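Long-range contacts in pyoverdine biosynthesis protein PvcA (Pseudomonas aeruginosa, PDB 3E59), which converts L-tyrosine to its isonitrile for paerucumarin biosynthesis, taking the isonitrile carbon from C2 of ribulose 5-phosphate: residues R24-H29 with P258-S263; F62-F67 with A108-C113; P72-V77 with G210-Y215. All blocks are in the same frame, centred on the assembly; numbering follows the deposited sequence.

Contact 1: residues R24-H29 with P258-S263. With PO4 (phosphate ion), chain E.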
loop_
_atom_site.group_PDB
_atom_site.type_symbol
_atom_site.label_atom_id
_atom_site.label_comp_id
_atom_site.label_asym_id
_atom_site.label_seq_id
_atom_site.Cartn_x
_atom_site.Cartn_y
_atom_site.Cartn_z
ATOM N N ARG A 24 -7.624 -1.400 8.025
ATOM C CA ARG A 24 -6.707 -0.516 8.749
ATOM C C ARG A 24 -7.517 0.614 9.371
ATOM O O ARG A 24 -8.328 1.247 8.683
ATOM C CB ARG A 24 -5.684 0.098 7.807
ATOM C CG ARG A 24 -4.736 -0.876 7.238
ATOM C CD ARG A 24 -3.716 -0.194 6.379
ATOM N NE ARG A 24 -3.055 -1.211 5.564
ATOM C CZ ARG A 24 -1.835 -1.702 5.769
ATOM N NH1 ARG A 24 -1.057 -1.257 6.756
ATOM N NH2 ARG A 24 -1.384 -2.633 4.952
ATOM N N ARG A 25 -7.312 0.843 10.668
ATOM C CA ARG A 25 -7.915 1.970 11.381
ATOM C C ARG A 25 -6.786 2.895 11.804
ATOM O O ARG A 25 -5.648 2.439 11.922
ATOM C CB ARG A 25 -8.655 1.486 12.629
ATOM C CG ARG A 25 -9.807 0.515 12.374
ATOM C CD ARG A 25 -10.570 0.246 13.661
ATOM N NE ARG A 25 -11.249 1.447 14.155
ATOM C CZ ARG A 25 -11.641 1.641 15.413
ATOM N NH1 ARG A 25 -11.428 0.719 16.347
ATOM N NH2 ARG A 25 -12.249 2.774 15.740
ATOM N N TYR A 26 -7.082 4.183 12.012
ATOM C CA TYR A 26 -6.108 5.099 12.606
ATOM C C TYR A 26 -5.815 4.632 14.026
ATOM O O TYR A 26 -6.752 4.431 14.793
ATOM C CB TYR A 26 -6.624 6.550 12.595
ATOM C CG TYR A 26 -6.769 7.120 11.199
ATOM C CD1 TYR A 26 -5.663 7.637 10.513
ATOM C CD2 TYR A 26 -8.006 7.110 10.549
ATOM C CE1 TYR A 26 -5.798 8.158 9.229
ATOM C CE2 TYR A 26 -8.150 7.625 9.262
ATOM C CZ TYR A 26 -7.048 8.140 8.613
ATOM O OH TYR A 26 -7.182 8.637 7.352
ATOM N N PRO A 27 -4.522 4.422 14.374
ATOM C CA PRO A 27 -4.168 3.994 15.746
ATOM C C PRO A 27 -4.821 4.898 16.794
ATOM O O PRO A 27 -5.238 4.418 17.848
ATOM C CB PRO A 27 -2.638 4.157 15.789
ATOM C CG PRO A 27 -2.211 3.995 14.356
ATOM C CD PRO A 27 -3.326 4.576 13.521
ATOM N N GLU A 28 -4.920 6.191 16.483
ATOM C CA GLU A 28 -5.533 7.181 17.374
ATOM C C GLU A 28 -7.028 6.942 17.658
ATOM O O GLU A 28 -7.564 7.457 18.642
ATOM C CB GLU A 28 -5.305 8.600 16.826
ATOM C CG GLU A 28 -3.825 9.043 16.845
ATOM C CD GLU A 28 -2.994 8.525 15.665
ATOM O OE1 GLU A 28 -3.541 7.821 14.773
ATOM O OE2 GLU A 28 -1.783 8.849 15.616
ATOM N N HIS A 29 -7.691 6.156 16.809
ATOM C CA HIS A 29 -9.128 5.876 16.967
ATOM C C HIS A 29 -9.434 4.549 17.663
ATOM O O HIS A 29 -10.571 4.316 18.062
ATOM C CB HIS A 29 -9.857 5.911 15.614
ATOM C CG HIS A 29 -9.773 7.226 14.903
ATOM N ND1 HIS A 29 -10.114 7.372 13.577
ATOM C CD2 HIS A 29 -9.382 8.454 15.327
ATOM C CE1 HIS A 29 -9.951 8.633 13.215
ATOM N NE2 HIS A 29 -9.500 9.309 14.256
ATOM N N PRO A 258 -4.626 3.726 6.599
ATOM C CA PRO A 258 -5.935 3.915 7.255
ATOM C C PRO A 258 -6.669 5.040 6.530
ATOM O O PRO A 258 -6.026 5.994 6.091
ATOM C CB PRO A 258 -5.571 4.385 8.667
ATOM C CG PRO A 258 -4.177 3.956 8.877
ATOM C CD PRO A 258 -3.500 3.847 7.544
ATOM N N GLN A 259 -7.990 4.924 6.405
ATOM C CA GLN A 259 -8.775 5.884 5.649
ATOM C C GLN A 259 -9.990 6.361 6.441
ATOM O O GLN A 259 -10.556 5.584 7.234
ATOM C CB GLN A 259 -9.214 5.283 4.296
ATOM C CG GLN A 259 -8.062 4.970 3.304
ATOM C CD GLN A 259 -7.339 6.206 2.759
ATOM O OE1 GLN A 259 -7.847 7.331 2.842
ATOM N NE2 GLN A 259 -6.140 5.993 2.185
ATOM N N PRO A 260 -10.417 7.631 6.216
ATOM C CA PRO A 260 -11.675 8.095 6.818
ATOM C C PRO A 260 -12.807 7.144 6.413
ATOM O O PRO A 260 -12.777 6.589 5.321
ATOM C CB PRO A 260 -11.888 9.493 6.198
ATOM C CG PRO A 260 -10.529 9.933 5.700
ATOM C CD PRO A 260 -9.766 8.666 5.379
ATOM N N ALA A 261 -13.774 6.940 7.303
ATOM C CA ALA A 261 -14.876 6.012 7.076
ATOM C C ALA A 261 -15.830 6.457 5.952
ATOM O O ALA A 261 -16.539 5.630 5.378
ATOM C CB ALA A 261 -15.634 5.812 8.356
ATOM N N ASP A 262 -15.843 7.759 5.652
ATOM C CA ASP A 262 -16.662 8.339 4.575
ATOM C C ASP A 262 -15.956 8.301 3.225
ATOM O O ASP A 262 -16.528 8.694 2.209
ATOM C CB ASP A 262 -16.980 9.799 4.881
ATOM C CG ASP A 262 -17.843 9.966 6.096
ATOM O OD1 ASP A 262 -18.641 9.059 6.400
ATOM O OD2 ASP A 262 -17.737 11.026 6.746
ATOM N N SER A 263 -14.704 7.862 3.226
ATOM C CA SER A 263 -13.876 7.858 2.021
ATOM C C SER A 263 -14.227 6.707 1.070
ATOM O O SER A 263 -14.702 5.657 1.499
ATOM C CB SER A 263 -12.401 7.774 2.407
ATOM O OG SER A 263 -11.568 7.766 1.263
HETATM P P PO4 E . -3.777 6.456 -1.014
HETATM O O1 PO4 E . -3.912 7.029 0.375
HETATM O O2 PO4 E . -2.312 6.521 -1.410
HETATM O O3 PO4 E . -4.295 5.001 -1.013
HETATM O O4 PO4 E . -4.545 7.295 -2.000
HETATM O O HOH W 1 -9.185 2.288 6.235
HETATM O O HOH W 2 -4.827 8.442 5.593
#
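Pro258 sets its CB over one face of the Tyr26 ring. This CB stands 3.7 Å from the ring centroid and only 10° off the ring normal, so the approach is a CH-pi contact over the middle of the ring. Tyr26 CG, anti to the carbonyl carbon (chi1 -66°), starts the ring 3.9 Å from Pro258 CB. The same Pro258 CB also packs 3.7 Å from Arg25 C. At the far end of the ring, Tyr26 OH reaches Pro260 CD at 3.3 Å, while Pro260 N lies at the ring edge, near its plane. A water joins Tyr26 OH to Pro258 O, donating to the carbonyl at 2.8 Å. Pro258 lies in the loop between the neighbouring parallel strands 252-255 and 265-267, and the contact packs residues 24-29 against that loop; Leu197 and Glu194 of helix 193-210 also touch Tyr26. A second water ties the backbones, donating to Arg24 O at 2.8 Å and accepting from Gln259 N at 2.9 Å. Arg24 starts toward Pro258, its CB and CD beside that residue, and its extended chain then leads the guanidinium off to the carbonyls of Ile268, Asp276 and Leu278. Gln259 points away from residues 24-29, and its NE2 donates to O1 of a phosphate ion, probably from the crystallisation liquor, and is also bonded to Ser255 OG.

Contact 2: residues F62-F67 with A108-C113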
loop_
_atom_site.group_PDB
_atom_site.type_symbol
_atom_site.label_atom_id
_atom_site.label_comp_id
_atom_site.label_asym_id
_atom_site.label_seq_id
_atom_site.Cartn_x
_atom_site.Cartn_y
_atom_site.Cartn_z
ATOM N N PHE A 62 -11.126 -4.679 -7.574
ATOM C CA PHE A 62 -10.425 -3.900 -6.559
ATOM C C PHE A 62 -9.167 -3.283 -7.176
ATOM O O PHE A 62 -8.451 -3.937 -7.937
ATOM C CB PHE A 62 -10.030 -4.770 -5.335
ATOM C CG PHE A 62 -11.202 -5.412 -4.644
ATOM C CD1 PHE A 62 -11.659 -6.671 -5.040
ATOM C CD2 PHE A 62 -11.858 -4.759 -3.601
ATOM C CE1 PHE A 62 -12.763 -7.270 -4.418
ATOM C CE2 PHE A 62 -12.952 -5.338 -2.976
ATOM C CZ PHE A 62 -13.418 -6.595 -3.389
ATOM N N VAL A 63 -8.916 -2.021 -6.835
ATOM C CA VAL A 63 -7.683 -1.321 -7.178
ATOM C C VAL A 63 -6.919 -1.060 -5.889
ATOM O O VAL A 63 -7.501 -0.599 -4.906
ATOM C CB VAL A 63 -7.990 -0.012 -7.933
ATOM C CG1 VAL A 63 -6.827 0.978 -7.847
ATOM C CG2 VAL A 63 -8.332 -0.341 -9.390
ATOM N N LEU A 64 -5.624 -1.371 -5.898
ATOM C CA LEU A 64 -4.762 -1.189 -4.730
ATOM C C LEU A 64 -3.421 -0.524 -5.082
ATOM O O LEU A 64 -2.528 -1.189 -5.621
ATOM C CB LEU A 64 -4.496 -2.560 -4.077
ATOM C CG LEU A 64 -3.511 -2.619 -2.889
ATOM C CD1 LEU A 64 -3.867 -1.606 -1.799
ATOM C CD2 LEU A 64 -3.409 -4.032 -2.313
ATOM N N PRO A 65 -3.269 0.786 -4.781
ATOM C CA PRO A 65 -1.963 1.415 -4.938
ATOM C C PRO A 65 -1.037 0.962 -3.810
ATOM O O PRO A 65 -1.299 1.256 -2.623
ATOM C CB PRO A 65 -2.280 2.921 -4.816
ATOM C CG PRO A 65 -3.765 3.025 -4.904
ATOM C CD PRO A 65 -4.266 1.760 -4.307
ATOM N N ALA A 66 0.022 0.238 -4.171
ATOM C CA ALA A 66 0.885 -0.429 -3.188
ATOM C C ALA A 66 2.088 -1.098 -3.861
ATOM O O ALA A 66 2.192 -1.116 -5.086
ATOM C CB ALA A 66 0.089 -1.477 -2.408
ATOM N N PHE A 67 2.977 -1.659 -3.041
ATOM C CA PHE A 67 4.154 -2.400 -3.505
ATOM C C PHE A 67 5.043 -1.587 -4.463
ATOM O O PHE A 67 5.279 -2.008 -5.609
ATOM C CB PHE A 67 3.749 -3.736 -4.145
ATOM C CG PHE A 67 3.052 -4.695 -3.210
ATOM C CD1 PHE A 67 1.642 -4.747 -3.152
ATOM C CD2 PHE A 67 3.791 -5.588 -2.433
ATOM C CE1 PHE A 67 0.992 -5.660 -2.309
ATOM C CE2 PHE A 67 3.157 -6.490 -1.582
ATOM C CZ PHE A 67 1.755 -6.533 -1.524
ATOM N N ALA A 108 -13.693 -12.183 -7.828
ATOM C CA ALA A 108 -13.088 -10.885 -7.605
ATOM C C ALA A 108 -11.644 -10.844 -8.112
ATOM O O ALA A 108 -10.966 -11.867 -8.249
ATOM C CB ALA A 108 -13.160 -10.510 -6.118
ATOM N N LYS A 109 -11.188 -9.629 -8.365
ATOM C CA LYS A 109 -9.903 -9.371 -8.958
ATOM C C LYS A 109 -9.317 -8.209 -8.170
ATOM O O LYS A 109 -10.024 -7.248 -7.865
ATOM C CB LYS A 109 -10.148 -8.972 -10.414
ATOM C CG LYS A 109 -8.940 -8.852 -11.305
ATOM C CD LYS A 109 -9.398 -8.353 -12.669
ATOM C CE LYS A 109 -8.318 -8.490 -13.721
ATOM N NZ LYS A 109 -8.972 -8.767 -15.038
ATOM N N ILE A 110 -8.047 -8.319 -7.791
ATOM C CA ILE A 110 -7.335 -7.176 -7.208
ATOM C C ILE A 110 -6.181 -6.797 -8.121
ATOM O O ILE A 110 -5.282 -7.615 -8.392
ATOM C CB ILE A 110 -6.804 -7.442 -5.769
ATOM C CG1 ILE A 110 -7.961 -7.733 -4.811
ATOM C CG2 ILE A 110 -5.965 -6.220 -5.247
ATOM C CD1 ILE A 110 -7.507 -8.225 -3.403
ATOM N N THR A 111 -6.221 -5.561 -8.609
ATOM C CA THR A 111 -5.119 -5.043 -9.399
ATOM C C THR A 111 -4.217 -4.213 -8.498
ATOM O O THR A 111 -4.632 -3.180 -7.957
ATOM C CB THR A 111 -5.606 -4.210 -10.600
ATOM O OG1 THR A 111 -6.490 -5.009 -11.394
ATOM C CG2 THR A 111 -4.426 -3.772 -11.463
ATOM N N VAL A 112 -2.988 -4.689 -8.325
ATOM C CA VAL A 112 -1.970 -3.952 -7.603
ATOM C C VAL A 112 -1.467 -2.847 -8.518
ATOM O O VAL A 112 -0.870 -3.118 -9.559
ATOM C CB VAL A 112 -0.808 -4.879 -7.142
ATOM C CG1 VAL A 112 0.389 -4.057 -6.638
ATOM C CG2 VAL A 112 -1.287 -5.834 -6.058
ATOM N N CYS A 113 -1.743 -1.600 -8.140
ATOM C CA CYS A 113 -1.347 -0.453 -8.942
ATOM C C CYS A 113 -0.085 0.167 -8.342
ATOM O O CYS A 113 -0.135 1.137 -7.596
ATOM C CB CYS A 113 -2.503 0.543 -9.061
ATOM S SG CYS A 113 -3.961 -0.151 -9.940
#
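The contact joins two adjacent parallel strands, 60-64 and 108-112, at the centre of a five-stranded sheet whose strand order, 3-2-1-4-5, is that of Rossmann-like folds; helix 84-103 makes the beta-alpha-beta crossover between them. Four backbone hydrogen bonds set the register, Phe62 beside Ile110 and Leu64 beside Val112. Phe62 N donates to Lys109 O at 2.8 Å, and Thr111 N returns the bond to Phe62 O with an N-H...O angle of 175°. Leu64 repeats the pattern: its N donates to Thr111 O, and its O accepts from Cys113 N at 2.7 Å. That last donor sits above the carbonyl plane of Leu64, 45° out of it, next to Pro65.

Phe62, Leu64, Ile110 and Val112 share the face on which helix 84-103 lies, through Leu93 and Cys97. The Phe62 ring meets its neighbours by its rim: Ala108 CB comes in plane to CE1 at 3.7 Å, and Lys109 O lies at the same edge, 3.3 Å from CD1. Ile110 CG1 packs against Phe62 CB at 3.7 Å, and CG2 of the same isoleucine against Leu64 CB. Beyond the strand, Phe67 CD1 approaches Val112 CG1 at 3.8 Å, the two side chains crossing at about a right angle.

On the other face Val63 CG1, anti to the backbone N (chi1 159°), meets Cys113 SG at 3.7 Å, and Leu244 of helix 219-247 touches both residues. At the strand ends Cys113 O accepts from Trp240 NE1, and nearest atoms of the Pro65 side chain and a phosphate ion, probably from the crystallisation liquor, are about 4 Å apart. The four bonds satisfy the backbone groups they join, while apolar side chains meet helix 84-103 on the Leu64 face and Val63 meets helix 219-247 on the other.

Contact 3: residues P72-V77 with G210-Y215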
loop_
_atom_site.group_PDB
_atom_site.type_symbol
_atom_site.label_atom_id
_atom_site.label_comp_id
_atom_site.label_asym_id
_atom_site.label_seq_id
_atom_site.Cartn_x
_atom_site.Cartn_y
_atom_site.Cartn_z
ATOM N N PRO A 72 14.698 2.327 1.050
ATOM C CA PRO A 72 16.128 2.369 0.710
ATOM C C PRO A 72 17.026 2.217 1.930
ATOM O O PRO A 72 18.238 2.121 1.790
ATOM C CB PRO A 72 16.301 3.761 0.099
ATOM C CG PRO A 72 15.231 4.594 0.770
ATOM C CD PRO A 72 14.073 3.667 0.999
ATOM N N ASN A 73 16.427 2.207 3.114
ATOM C CA ASN A 73 17.160 2.096 4.366
ATOM C C ASN A 73 17.464 0.626 4.673
ATOM O O ASN A 73 16.543 -0.144 4.971
ATOM C CB ASN A 73 16.337 2.733 5.502
ATOM C CG ASN A 73 17.101 2.829 6.818
ATOM O OD1 ASN A 73 18.142 2.186 7.005
ATOM N ND2 ASN A 73 16.586 3.646 7.743
ATOM N N PRO A 74 18.763 0.239 4.640
ATOM C CA PRO A 74 19.136 -1.158 4.907
ATOM C C PRO A 74 18.853 -1.590 6.347
ATOM O O PRO A 74 18.895 -2.778 6.656
ATOM C CB PRO A 74 20.652 -1.195 4.633
ATOM C CG PRO A 74 20.992 0.118 3.974
ATOM C CD PRO A 74 19.940 1.090 4.380
ATOM N N GLY A 75 18.580 -0.632 7.223
ATOM C CA GLY A 75 18.263 -0.946 8.608
ATOM C C GLY A 75 16.808 -1.310 8.825
ATOM O O GLY A 75 16.449 -1.762 9.913
ATOM N N LYS A 76 15.975 -1.102 7.801
ATOM C CA LYS A 76 14.515 -1.329 7.894
ATOM C C LYS A 76 14.054 -2.615 7.188
ATOM O O LYS A 76 13.058 -3.221 7.577
ATOM C CB LYS A 76 13.723 -0.138 7.323
ATOM C CG LYS A 76 13.882 1.193 8.062
ATOM C CD LYS A 76 12.572 2.027 8.096
ATOM C CE LYS A 76 11.844 2.061 6.765
ATOM N NZ LYS A 76 10.708 3.036 6.735
ATOM N N VAL A 77 14.791 -3.013 6.155
ATOM C CA VAL A 77 14.445 -4.152 5.313
ATOM C C VAL A 77 15.635 -5.101 5.192
ATOM O O VAL A 77 16.776 -4.703 5.466
ATOM C CB VAL A 77 13.973 -3.693 3.902
ATOM C CG1 VAL A 77 12.671 -2.924 3.998
ATOM C CG2 VAL A 77 15.049 -2.865 3.197
ATOM N N GLY A 210 15.547 7.794 6.061
ATOM C CA GLY A 210 16.818 8.521 6.103
ATOM C C GLY A 210 17.668 8.209 7.324
ATOM O O GLY A 210 18.870 8.475 7.335
ATOM N N LEU A 211 17.039 7.651 8.355
ATOM C CA LEU A 211 17.719 7.273 9.587
ATOM C C LEU A 211 18.437 5.949 9.422
ATOM O O LEU A 211 18.119 4.984 10.112
ATOM C CB LEU A 211 16.719 7.127 10.734
ATOM C CG LEU A 211 16.649 8.163 11.850
ATOM C CD1 LEU A 211 15.761 7.591 12.953
ATOM C CD2 LEU A 211 18.026 8.534 12.404
ATOM N N THR A 212 19.391 5.904 8.499
ATOM C CA THR A 212 20.196 4.711 8.270
ATOM C C THR A 212 21.055 4.461 9.517
ATOM O O THR A 212 21.579 5.409 10.086
ATOM C CB THR A 212 21.066 4.867 6.998
ATOM O OG1 THR A 212 21.903 6.024 7.117
ATOM C CG2 THR A 212 20.183 5.040 5.765
ATOM N N PRO A 213 21.177 3.190 9.970
ATOM C CA PRO A 213 21.980 2.892 11.180
ATOM C C PRO A 213 23.364 3.561 11.177
ATOM O O PRO A 213 23.914 3.858 12.241
ATOM C CB PRO A 213 22.125 1.359 11.154
ATOM C CG PRO A 213 21.557 0.901 9.823
ATOM C CD PRO A 213 20.585 1.966 9.397
ATOM N N ASP A 214 23.892 3.797 9.975
ATOM C CA ASP A 214 25.176 4.454 9.756
ATOM C C ASP A 214 25.091 5.992 9.701
ATOM O O ASP A 214 26.128 6.667 9.728
ATOM C CB ASP A 214 25.818 3.923 8.468
ATOM C CG ASP A 214 24.998 4.245 7.226
ATOM O OD1 ASP A 214 24.058 3.477 6.896
ATOM O OD2 ASP A 214 25.305 5.264 6.570
ATOM N N TYR A 215 23.872 6.534 9.610
ATOM C CA TYR A 215 23.644 7.995 9.572
ATOM C C TYR A 215 24.208 8.653 10.820
ATOM O O TYR A 215 23.876 8.266 11.937
ATOM C CB TYR A 215 22.138 8.327 9.428
ATOM C CG TYR A 215 21.811 9.808 9.260
ATOM C CD1 TYR A 215 22.009 10.454 8.042
ATOM C CD2 TYR A 215 21.296 10.553 10.315
ATOM C CE1 TYR A 215 21.717 11.813 7.883
ATOM C CE2 TYR A 215 20.993 11.898 10.163
ATOM C CZ TYR A 215 21.208 12.523 8.945
ATOM O OH TYR A 215 20.922 13.861 8.787
#
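The carboxamide of Asn73 is the flat group that meets residues 210-215. Over one face stands the methyl of Thr212, with CG2 3.9 Å from Asn73 CG; the backbone N of Gly75 approaches from the opposite side. Pro213 CD lies 3.4 Å from Asn73 OD1 near the amide plane, and Leu211 O, tilted somewhat from that plane, is 3.1 Å from Asn73 ND2. Asn73 CG, anti to the backbone N (chi1 -172°), stands on the side of Thr212, 3.9 Å from its CA.

The bond from Asn73 ND2 to Leu211 O is fairly straight at the hydrogen (151°), yet the donor lies above the carbonyl plane, 76° out of it, so ND2 meets the flat side of the Leu211 peptide. ND2 also donates to Glu208 O, so a single amide nitrogen grips two carbonyls where helix 193-210 ends. Leu211 is the centre of an inverse gamma turn that carries the chain off that helix, and a type I beta turn from Thr212 to Tyr215 follows, closed by Tyr215 N to Thr212 O at 2.6 Å. Facing it, Asn73 forms an Asx turn: OD1 accepts from Gly75 N at 2.9 Å, which fixes the rotation of the amide while ND2 bonds to the two carbonyls.

Gly75 CA packs 3.8 Å from Pro213 CD, and Pro74 CD approaches Thr212 CG2 at 4.2 Å. These are surface loops, one leading from strand 60-64 to helix 84-103 and the other from helix 193-210 to helix 219-247. Nearby, Lys76 forms a salt bridge with Asp209, a second link between the first loop and the end of helix 193-210.

From the N terminus, residues 24-29 come first and meet 258-263 late in the chain, so contact 1 closes a loop of 228 intervening residues in which the other two contacts are nested. The chain then runs into 62-67, which pairs with 108-113 after 40 residues; residues 72-77 lie between these partners, and 210-215, which they meet, come after both, so contacts 2 and 3 cross. Contact 2 joins strands at the middle of the central sheet, contact 1 ties the N-terminal segment to the loop between strands 252-255 and 265-267, and contact 3 joins two peripheral loops. None touches another: the centres of contacts 1 and 2 are about 19 Å apart, and the centre of contact 3 is about 28 Å from each.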